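Local coordinates for protein phosphoribosylaminoimidazole carboxylase (Bombyx mori, PDB 4JA0) that probably catalyses two steps of purine biosynthesis, carboxylating aminoimidazole ribonucleotide and then joining the product to aspartate to give SAICAR, at residues Glu100-Phe111 / Gly121-Phe132. Residues are numbered along the deposited sequence; the frame is centred on the assembly and turned at random.
Sequences EWVTRRLATGSF and GFRFTPPKQETF. With SO4 (sulfate ion), chain J.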
ATOM      1  N   GLU A 100      -7.995 -49.393  29.107  1.00  8.56           N
ATOM      2  CA  GLU A 100      -8.018 -49.803  27.714  1.00 12.25           C
ATOM      3  C   GLU A 100      -8.625 -48.683  26.860  1.00  5.98           C
ATOM      4  O   GLU A 100      -9.765 -48.272  27.072  1.00  3.17           O
ATOM      5  CB  GLU A 100      -8.791 -51.108  27.549  1.00 11.12           C
ATOM      6  CG  GLU A 100      -8.074 -52.309  28.134  1.00 31.51           C
ATOM      7  CD  GLU A 100      -8.902 -53.573  28.065  1.00 33.18           C
ATOM      8  OE1 GLU A 100     -10.038 -53.499  27.544  1.00 27.84           O
ATOM      9  OE2 GLU A 100      -8.411 -54.632  28.525  1.00 21.27           O
ATOM     10  N   TRP A 101      -7.844 -48.184  25.905  1.00  4.28           N
ATOM     11  CA  TRP A 101      -8.295 -47.127  25.006  1.00  3.94           C
ATOM     12  C   TRP A 101      -8.833 -47.717  23.699  1.00  1.13           C
ATOM     13  O   TRP A 101      -8.085 -48.306  22.921  1.00  4.27           O
ATOM     14  CB  TRP A 101      -7.167 -46.123  24.746  1.00  3.72           C
ATOM     15  CG  TRP A 101      -6.633 -45.537  26.004  1.00  4.99           C
ATOM     16  CD1 TRP A 101      -5.762 -46.128  26.878  1.00  4.78           C
ATOM     17  CD2 TRP A 101      -6.962 -44.256  26.566  1.00  2.16           C
ATOM     18  NE1 TRP A 101      -5.517 -45.280  27.940  1.00  7.77           N
ATOM     19  CE2 TRP A 101      -6.241 -44.127  27.769  1.00  3.98           C
ATOM     20  CE3 TRP A 101      -7.782 -43.210  26.159  1.00  1.62           C
ATOM     21  CZ2 TRP A 101      -6.328 -42.984  28.578  1.00  3.23           C
ATOM     22  CZ3 TRP A 101      -7.869 -42.079  26.962  1.00  1.13           C
ATOM     23  CH2 TRP A 101      -7.144 -41.974  28.153  1.00  1.54           C
ATOM     24  N   VAL A 102     -10.137 -47.585  23.487  1.00  0.88           N
ATOM     25  CA  VAL A 102     -10.825 -48.255  22.387  1.00  4.52           C
ATOM     26  C   VAL A 102     -11.317 -47.249  21.346  1.00  2.46           C
ATOM     27  O   VAL A 102     -11.810 -46.181  21.699  1.00  2.64           O
ATOM     28  CB  VAL A 102     -12.032 -49.096  22.905  1.00  2.41           C
ATOM     29  CG1 VAL A 102     -12.816 -49.657  21.750  1.00  2.40           C
ATOM     30  CG2 VAL A 102     -11.566 -50.198  23.799  1.00  1.17           C
ATOM     31  N   THR A 103     -11.124 -47.558  20.069  1.00  4.06           N
ATOM     32  CA  THR A 103     -11.605 -46.703  18.970  1.00  8.00           C
ATOM     33  C   THR A 103     -12.473 -47.514  18.026  1.00  4.56           C
ATOM     34  O   THR A 103     -12.122 -48.641  17.696  1.00  4.38           O
ATOM     35  CB  THR A 103     -10.444 -46.071  18.145  1.00  4.70           C
ATOM     36  OG1 THR A 103      -9.472 -45.512  19.030  1.00 17.26           O
ATOM     37  CG2 THR A 103     -10.955 -44.951  17.301  1.00  3.58           C
ATOM     38  N   ARG A 104     -13.580 -46.927  17.580  1.00  1.95           N
ATOM     39  CA  ARG A 104     -14.489 -47.570  16.636  1.00  3.92           C
ATOM     40  C   ARG A 104     -14.759 -46.694  15.440  1.00  3.43           C
ATOM     41  O   ARG A 104     -14.928 -45.492  15.586  1.00  4.87           O
ATOM     42  CB  ARG A 104     -15.834 -47.832  17.302  1.00  4.09           C
ATOM     43  CG  ARG A 104     -15.722 -48.414  18.671  1.00  8.15           C
ATOM     44  CD  ARG A 104     -17.086 -48.565  19.283  1.00  9.99           C
ATOM     45  NE  ARG A 104     -16.985 -48.901  20.698  1.00 16.01           N
ATOM     46  CZ  ARG A 104     -16.851 -50.141  21.153  1.00 25.35           C
ATOM     47  NH1 ARG A 104     -16.809 -51.170  20.304  1.00 24.58           N
ATOM     48  NH2 ARG A 104     -16.761 -50.350  22.457  1.00 14.49           N
ATOM     49  N   ARG A 105     -14.865 -47.297  14.264  1.00  4.36           N
ATOM     50  CA  ARG A 105     -15.299 -46.561  13.083  1.00  3.44           C
ATOM     51  C   ARG A 105     -16.759 -46.908  12.813  1.00  4.67           C
ATOM     52  O   ARG A 105     -17.533 -46.068  12.365  1.00  2.71           O
ATOM     53  CB  ARG A 105     -14.398 -46.901  11.874  1.00  4.83           C
ATOM     54  CG  ARG A 105     -14.889 -46.382  10.525  1.00  4.18           C
ATOM     55  CD  ARG A 105     -14.925 -44.861  10.466  1.00  5.25           C
ATOM     56  NE  ARG A 105     -13.605 -44.280  10.251  1.00 11.13           N
ATOM     57  CZ  ARG A 105     -13.353 -42.974  10.301  1.00 15.08           C
ATOM     58  NH1 ARG A 105     -14.334 -42.125  10.571  1.00  8.08           N
ATOM     59  NH2 ARG A 105     -12.119 -42.516  10.096  1.00  8.12           N
ATOM     60  N   LEU A 106     -17.131 -48.140  13.148  1.00  3.46           N
ATOM     61  CA  LEU A 106     -18.473 -48.655  12.926  1.00  1.66           C
ATOM     62  C   LEU A 106     -19.053 -49.078  14.245  1.00  4.64           C
ATOM     63  O   LEU A 106     -18.311 -49.328  15.193  1.00  6.73           O
ATOM     64  CB  LEU A 106     -18.415 -49.908  12.057  1.00 11.15           C
ATOM     65  CG  LEU A 106     -18.087 -49.820  10.583  1.00  7.85           C
ATOM     66  CD1 LEU A 106     -18.089 -51.191  10.016  1.00  8.76           C
ATOM     67  CD2 LEU A 106     -19.164 -49.011   9.909  1.00 26.71           C
ATOM     68  N   ALA A 107     -20.376 -49.184  14.312  1.00  6.99           N
ATOM     69  CA  ALA A 107     -21.021 -49.774  15.484  1.00  4.20           C
ATOM     70  C   ALA A 107     -21.072 -51.306  15.355  1.00 12.33           C
ATOM     71  O   ALA A 107     -21.684 -51.860  14.424  1.00  8.33           O
ATOM     72  CB  ALA A 107     -22.416 -49.203  15.674  1.00  2.90           C
ATOM     73  N   THR A 108     -20.409 -51.989  16.283  1.00  8.23           N
ATOM     74  CA  THR A 108     -20.483 -53.441  16.337  1.00 14.85           C
ATOM     75  C   THR A 108     -20.027 -53.885  17.711  1.00 17.87           C
ATOM     76  O   THR A 108     -19.585 -53.056  18.508  1.00 23.78           O
ATOM     77  CB  THR A 108     -19.588 -54.107  15.277  1.00 21.06           C
ATOM     78  OG1 THR A 108     -19.980 -55.474  15.098  1.00 28.95           O
ATOM     79  CG2 THR A 108     -18.127 -54.039  15.710  1.00  7.22           C
ATOM     80  N   GLY A 109     -20.134 -55.185  17.984  1.00 19.41           N
ATOM     81  CA  GLY A 109     -19.664 -55.739  19.241  1.00 18.38           C
ATOM     82  C   GLY A 109     -20.494 -55.367  20.453  1.00 24.83           C
ATOM     83  O   GLY A 109     -21.727 -55.254  20.396  1.00 16.72           O
ATOM     84  N   SER A 110     -19.807 -55.159  21.566  1.00 27.26           N
ATOM     85  CA  SER A 110     -20.489 -54.852  22.806  1.00 27.88           C
ATOM     86  C   SER A 110     -21.148 -53.471  22.784  1.00 25.50           C
ATOM     87  O   SER A 110     -22.033 -53.199  23.604  1.00 38.58           O
ATOM     88  CB  SER A 110     -19.504 -54.936  23.979  1.00 38.29           C
ATOM     89  OG  SER A 110     -18.905 -53.667  24.234  1.00 37.76           O
ATOM     90  N   PHE A 111     -20.741 -52.614  21.844  1.00 29.29           N
ATOM     91  CA  PHE A 111     -21.290 -51.250  21.745  1.00 26.72           C
ATOM     92  C   PHE A 111     -22.782 -51.283  21.452  1.00 22.41           C
ATOM     93  O   PHE A 111     -23.536 -50.443  21.955  1.00 13.08           O
ATOM     94  CB  PHE A 111     -20.566 -50.442  20.663  1.00  9.11           C
ATOM     95  CG  PHE A 111     -21.003 -49.002  20.575  1.00  9.77           C
ATOM     96  CD1 PHE A 111     -20.249 -47.998  21.177  1.00 11.00           C
ATOM     97  CD2 PHE A 111     -22.152 -48.641  19.876  1.00  9.15           C
ATOM     98  CE1 PHE A 111     -20.633 -46.668  21.086  1.00  6.80           C
ATOM     99  CE2 PHE A 111     -22.549 -47.308  19.790  1.00  4.74           C
ATOM    100  CZ  PHE A 111     -21.791 -46.323  20.396  1.00  6.85           C
ATOM    101  N   GLY A 121     -23.024 -51.303  11.972  1.00 11.89           N
ATOM    102  CA  GLY A 121     -22.503 -50.660  10.778  1.00  2.93           C
ATOM    103  C   GLY A 121     -22.664 -49.150  10.779  1.00  6.33           C
ATOM    104  O   GLY A 121     -22.185 -48.493   9.855  1.00  9.08           O
ATOM    105  N   PHE A 122     -23.310 -48.600  11.815  1.00  7.39           N
ATOM    106  CA  PHE A 122     -23.433 -47.149  11.976  1.00  4.68           C
ATOM    107  C   PHE A 122     -22.067 -46.512  12.096  1.00  7.22           C
ATOM    108  O   PHE A 122     -21.290 -46.873  12.990  1.00  5.53           O
ATOM    109  CB  PHE A 122     -24.257 -46.800  13.208  1.00  6.33           C
ATOM    110  CG  PHE A 122     -24.336 -45.323  13.491  1.00  5.10           C
ATOM    111  CD1 PHE A 122     -25.412 -44.569  13.039  1.00 10.64           C
ATOM    112  CD2 PHE A 122     -23.342 -44.683  14.219  1.00  9.61           C
ATOM    113  CE1 PHE A 122     -25.500 -43.199  13.305  1.00  3.76           C
ATOM    114  CE2 PHE A 122     -23.420 -43.316  14.483  1.00  8.11           C
ATOM    115  CZ  PHE A 122     -24.509 -42.581  14.034  1.00  2.94           C
ATOM    116  N   ARG A 123     -21.797 -45.531  11.232  1.00  8.53           N
ATOM    117  CA  ARG A 123     -20.436 -45.009  11.070  1.00  6.87           C
ATOM    118  C   ARG A 123     -20.111 -43.834  12.000  1.00  5.18           C
ATOM    119  O   ARG A 123     -20.879 -42.886  12.143  1.00 10.31           O
ATOM    120  CB  ARG A 123     -20.177 -44.646   9.603  1.00  4.35           C
ATOM    121  CG  ARG A 123     -20.245 -45.852   8.674  1.00  5.38           C
ATOM    122  CD  ARG A 123     -19.669 -45.568   7.311  1.00  5.07           C
ATOM    123  NE  ARG A 123     -18.211 -45.535   7.369  1.00  8.60           N
ATOM    124  CZ  ARG A 123     -17.428 -46.604   7.276  1.00  6.02           C
ATOM    125  NH1 ARG A 123     -17.958 -47.807   7.103  1.00 10.67           N
ATOM    126  NH2 ARG A 123     -16.113 -46.466   7.344  1.00  5.58           N
ATOM    127  N   PHE A 124     -18.949 -43.919  12.630  1.00  5.24           N
ATOM    128  CA  PHE A 124     -18.537 -42.920  13.588  1.00  6.08           C
ATOM    129  C   PHE A 124     -17.575 -41.948  12.956  1.00  9.95           C
ATOM    130  O   PHE A 124     -16.423 -42.270  12.642  1.00  8.35           O
ATOM    131  CB  PHE A 124     -17.896 -43.570  14.801  1.00  2.72           C
ATOM    132  CG  PHE A 124     -18.848 -44.365  15.604  1.00  5.89           C
ATOM    133  CD1 PHE A 124     -18.604 -45.698  15.878  1.00  4.24           C
ATOM    134  CD2 PHE A 124     -19.997 -43.771  16.107  1.00  9.77           C
ATOM    135  CE1 PHE A 124     -19.490 -46.431  16.648  1.00  4.96           C
ATOM    136  CE2 PHE A 124     -20.899 -44.498  16.874  1.00  9.33           C
ATOM    137  CZ  PHE A 124     -20.645 -45.832  17.148  1.00  7.13           C
ATOM    138  N   THR A 125     -18.060 -40.735  12.795  1.00  7.46           N
ATOM    139  CA  THR A 125     -17.268 -39.716  12.179  1.00  6.39           C
ATOM    140  C   THR A 125     -17.242 -38.464  13.046  1.00  4.67           C
ATOM    141  O   THR A 125     -18.239 -37.746  13.128  1.00  8.48           O
ATOM    142  CB  THR A 125     -17.825 -39.368  10.796  1.00  5.88           C
ATOM    143  OG1 THR A 125     -17.691 -40.472   9.887  1.00  5.37           O
ATOM    144  CG2 THR A 125     -17.028 -38.318  10.301  1.00 11.10           C
ATOM    145  N   PRO A 126     -16.108 -38.186  13.705  1.00  3.37           N
ATOM    146  CA  PRO A 126     -14.830 -38.893  13.695  1.00  3.57           C
ATOM    147  C   PRO A 126     -14.940 -40.210  14.471  1.00  5.85           C
ATOM    148  O   PRO A 126     -15.999 -40.484  15.048  1.00  3.51           O
ATOM    149  CB  PRO A 126     -13.895 -37.897  14.402  1.00  0.40           C
ATOM    150  CG  PRO A 126     -14.728 -37.190  15.291  1.00  2.55           C
ATOM    151  CD  PRO A 126     -16.057 -37.036  14.621  1.00  0.99           C
ATOM    152  N   PRO A 127     -13.876 -41.029  14.459  1.00  7.80           N
ATOM    153  CA  PRO A 127     -13.996 -42.302  15.165  1.00  4.84           C
ATOM    154  C   PRO A 127     -14.356 -42.100  16.621  1.00  3.10           C
ATOM    155  O   PRO A 127     -13.808 -41.206  17.287  1.00  1.21           O
ATOM    156  CB  PRO A 127     -12.586 -42.897  15.058  1.00  3.40           C
ATOM    157  CG  PRO A 127     -11.996 -42.262  13.870  1.00  4.29           C
ATOM    158  CD  PRO A 127     -12.541 -40.872  13.848  1.00  2.28           C
ATOM    159  N   LYS A 128     -15.286 -42.930  17.091  1.00  4.68           N
ATOM    160  CA  LYS A 128     -15.696 -42.962  18.485  1.00  1.05           C
ATOM    161  C   LYS A 128     -14.522 -43.447  19.311  1.00  4.71           C
ATOM    162  O   LYS A 128     -13.837 -44.407  18.924  1.00  3.32           O
ATOM    163  CB  LYS A 128     -16.846 -43.945  18.651  1.00  2.42           C
ATOM    164  CG  LYS A 128     -17.644 -43.829  19.945  1.00  9.73           C
ATOM    165  CD  LYS A 128     -18.753 -42.820  19.816  1.00 16.55           C
ATOM    166  CE  LYS A 128     -19.506 -42.684  21.116  1.00 22.31           C
ATOM    167  NZ  LYS A 128     -20.611 -41.708  20.958  1.00 27.69           N
ATOM    168  N   GLN A 129     -14.275 -42.800  20.444  1.00  2.48           N
ATOM    169  CA  GLN A 129     -13.205 -43.258  21.311  1.00  1.61           C
ATOM    170  C   GLN A 129     -13.692 -43.363  22.759  1.00  2.39           C
ATOM    171  O   GLN A 129     -14.223 -42.404  23.311  1.00 15.24           O
ATOM    172  CB  GLN A 129     -11.926 -42.412  21.088  1.00  1.20           C
ATOM    173  CG  GLN A 129     -11.223 -41.818  22.292  1.00  1.53           C
ATOM    174  CD  GLN A 129     -10.647 -42.828  23.272  1.00  4.74           C
ATOM    175  OE1 GLN A 129     -10.814 -44.039  23.137  1.00 13.01           O
ATOM    176  NE2 GLN A 129      -9.977 -42.320  24.285  1.00  3.80           N
ATOM    177  N   GLU A 130     -13.557 -44.563  23.330  1.00  2.63           N
ATOM    178  CA  GLU A 130     -14.059 -44.887  24.665  1.00  1.32           C
ATOM    179  C   GLU A 130     -12.984 -45.454  25.578  1.00  3.68           C
ATOM    180  O   GLU A 130     -11.961 -45.975  25.130  1.00  3.55           O
ATOM    181  CB  GLU A 130     -15.213 -45.884  24.567  1.00  1.17           C
ATOM    182  CG  GLU A 130     -16.337 -45.340  23.732  1.00 14.90           C
ATOM    183  CD  GLU A 130     -17.456 -46.318  23.479  1.00 17.80           C
ATOM    184  OE1 GLU A 130     -17.172 -47.513  23.236  1.00 16.90           O
ATOM    185  OE2 GLU A 130     -18.626 -45.866  23.521  1.00 30.30           O
ATOM    186  N   THR A 131     -13.227 -45.355  26.874  1.00  6.94           N
ATOM    187  CA  THR A 131     -12.242 -45.808  27.841  1.00  9.35           C
ATOM    188  C   THR A 131     -12.817 -46.839  28.787  1.00  5.84           C
ATOM    189  O   THR A 131     -14.004 -46.809  29.122  1.00  2.27           O
ATOM    190  CB  THR A 131     -11.620 -44.629  28.631  1.00  7.08           C
ATOM    191  OG1 THR A 131     -12.631 -43.657  28.928  1.00 10.92           O
ATOM    192  CG2 THR A 131     -10.618 -43.960  27.783  1.00  3.75           C
ATOM    193  N   PHE A 132     -11.953 -47.767  29.179  1.00  8.61           N
ATOM    194  CA  PHE A 132     -12.335 -48.852  30.052  1.00  4.48           C
ATOM    195  C   PHE A 132     -11.293 -49.094  31.115  1.00  6.62           C
ATOM    196  O   PHE A 132     -10.093 -49.083  30.847  1.00  6.17           O
ATOM    197  CB  PHE A 132     -12.578 -50.111  29.239  1.00  1.00           C
ATOM    198  CG  PHE A 132     -13.733 -49.993  28.309  1.00  1.71           C
ATOM    199  CD1 PHE A 132     -13.553 -49.590  26.991  1.00  2.68           C
ATOM    200  CD2 PHE A 132     -15.012 -50.259  28.750  1.00  1.19           C
ATOM    201  CE1 PHE A 132     -14.635 -49.465  26.122  1.00  1.22           C
ATOM    202  CE2 PHE A 132     -16.091 -50.133  27.888  1.00  1.53           C
ATOM    203  CZ  PHE A 132     -15.900 -49.738  26.570  1.00  1.41           C
TER
HETATM  204  S   SO4 J 506     -16.430 -54.574  22.193  1.00 50.43           S
HETATM  205  O1  SO4 J 506     -16.623 -56.006  22.403  1.00 26.16           O
HETATM  206  O2  SO4 J 506     -17.633 -54.087  21.532  1.00 59.12           O
HETATM  207  O3  SO4 J 506     -16.240 -53.897  23.479  1.00 27.51           O
HETATM  208  O4  SO4 J 506     -15.270 -54.308  21.336  1.00 56.11           O
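Arg104 and Glu130 form a salt bridge across two antiparallel strands, 100-104 and 127-132. The arginine grips side-on, NE (2.9 Å) and NH2 (3.0 Å) both donating to Glu130 OE1, which lies in the guanidinium plane while the carboxylate stands nearly perpendicular, at 83°. The extended Arg104 chain carries NH1 to sulfate O2 at 3.3 Å; Ser110 OG gives that ion a further bond, to O3. Val102 CG1 and Phe111 CB cover opposite faces of the guanidinium.

Backbone bonds reciprocally join Glu100 with Phe132, Val102 with Glu130, and Arg104 with Lys128, the return from Lys128 N being weak. Past the corner at Arg105 separate backbone bonds continue: Phe124 N donates to Arg105 O (2.6 Å) and Gly121 N to Ala107 O (2.8 Å). Arg105 bends at chi2 and chi3, bringing NH1 weakly to Phe124 O, while NE pairs with Glu180. Phe124 turns its edge to the Phe111 face in a T-shaped pair (planes at 66°), and Thr131 CG2 makes a CH-pi contact over one face of Trp101, 3.7 Å from the centroid of its six-membered ring.

Within the SAICAR synthetase part, Glu130 thus probably offsets Arg104's charge and fixes its orientation, leaving NH1 to meet an anion near the start of helix 110-114; the sulfate, probably from the crystallisation liquor, is consistent with a phosphate-binding site.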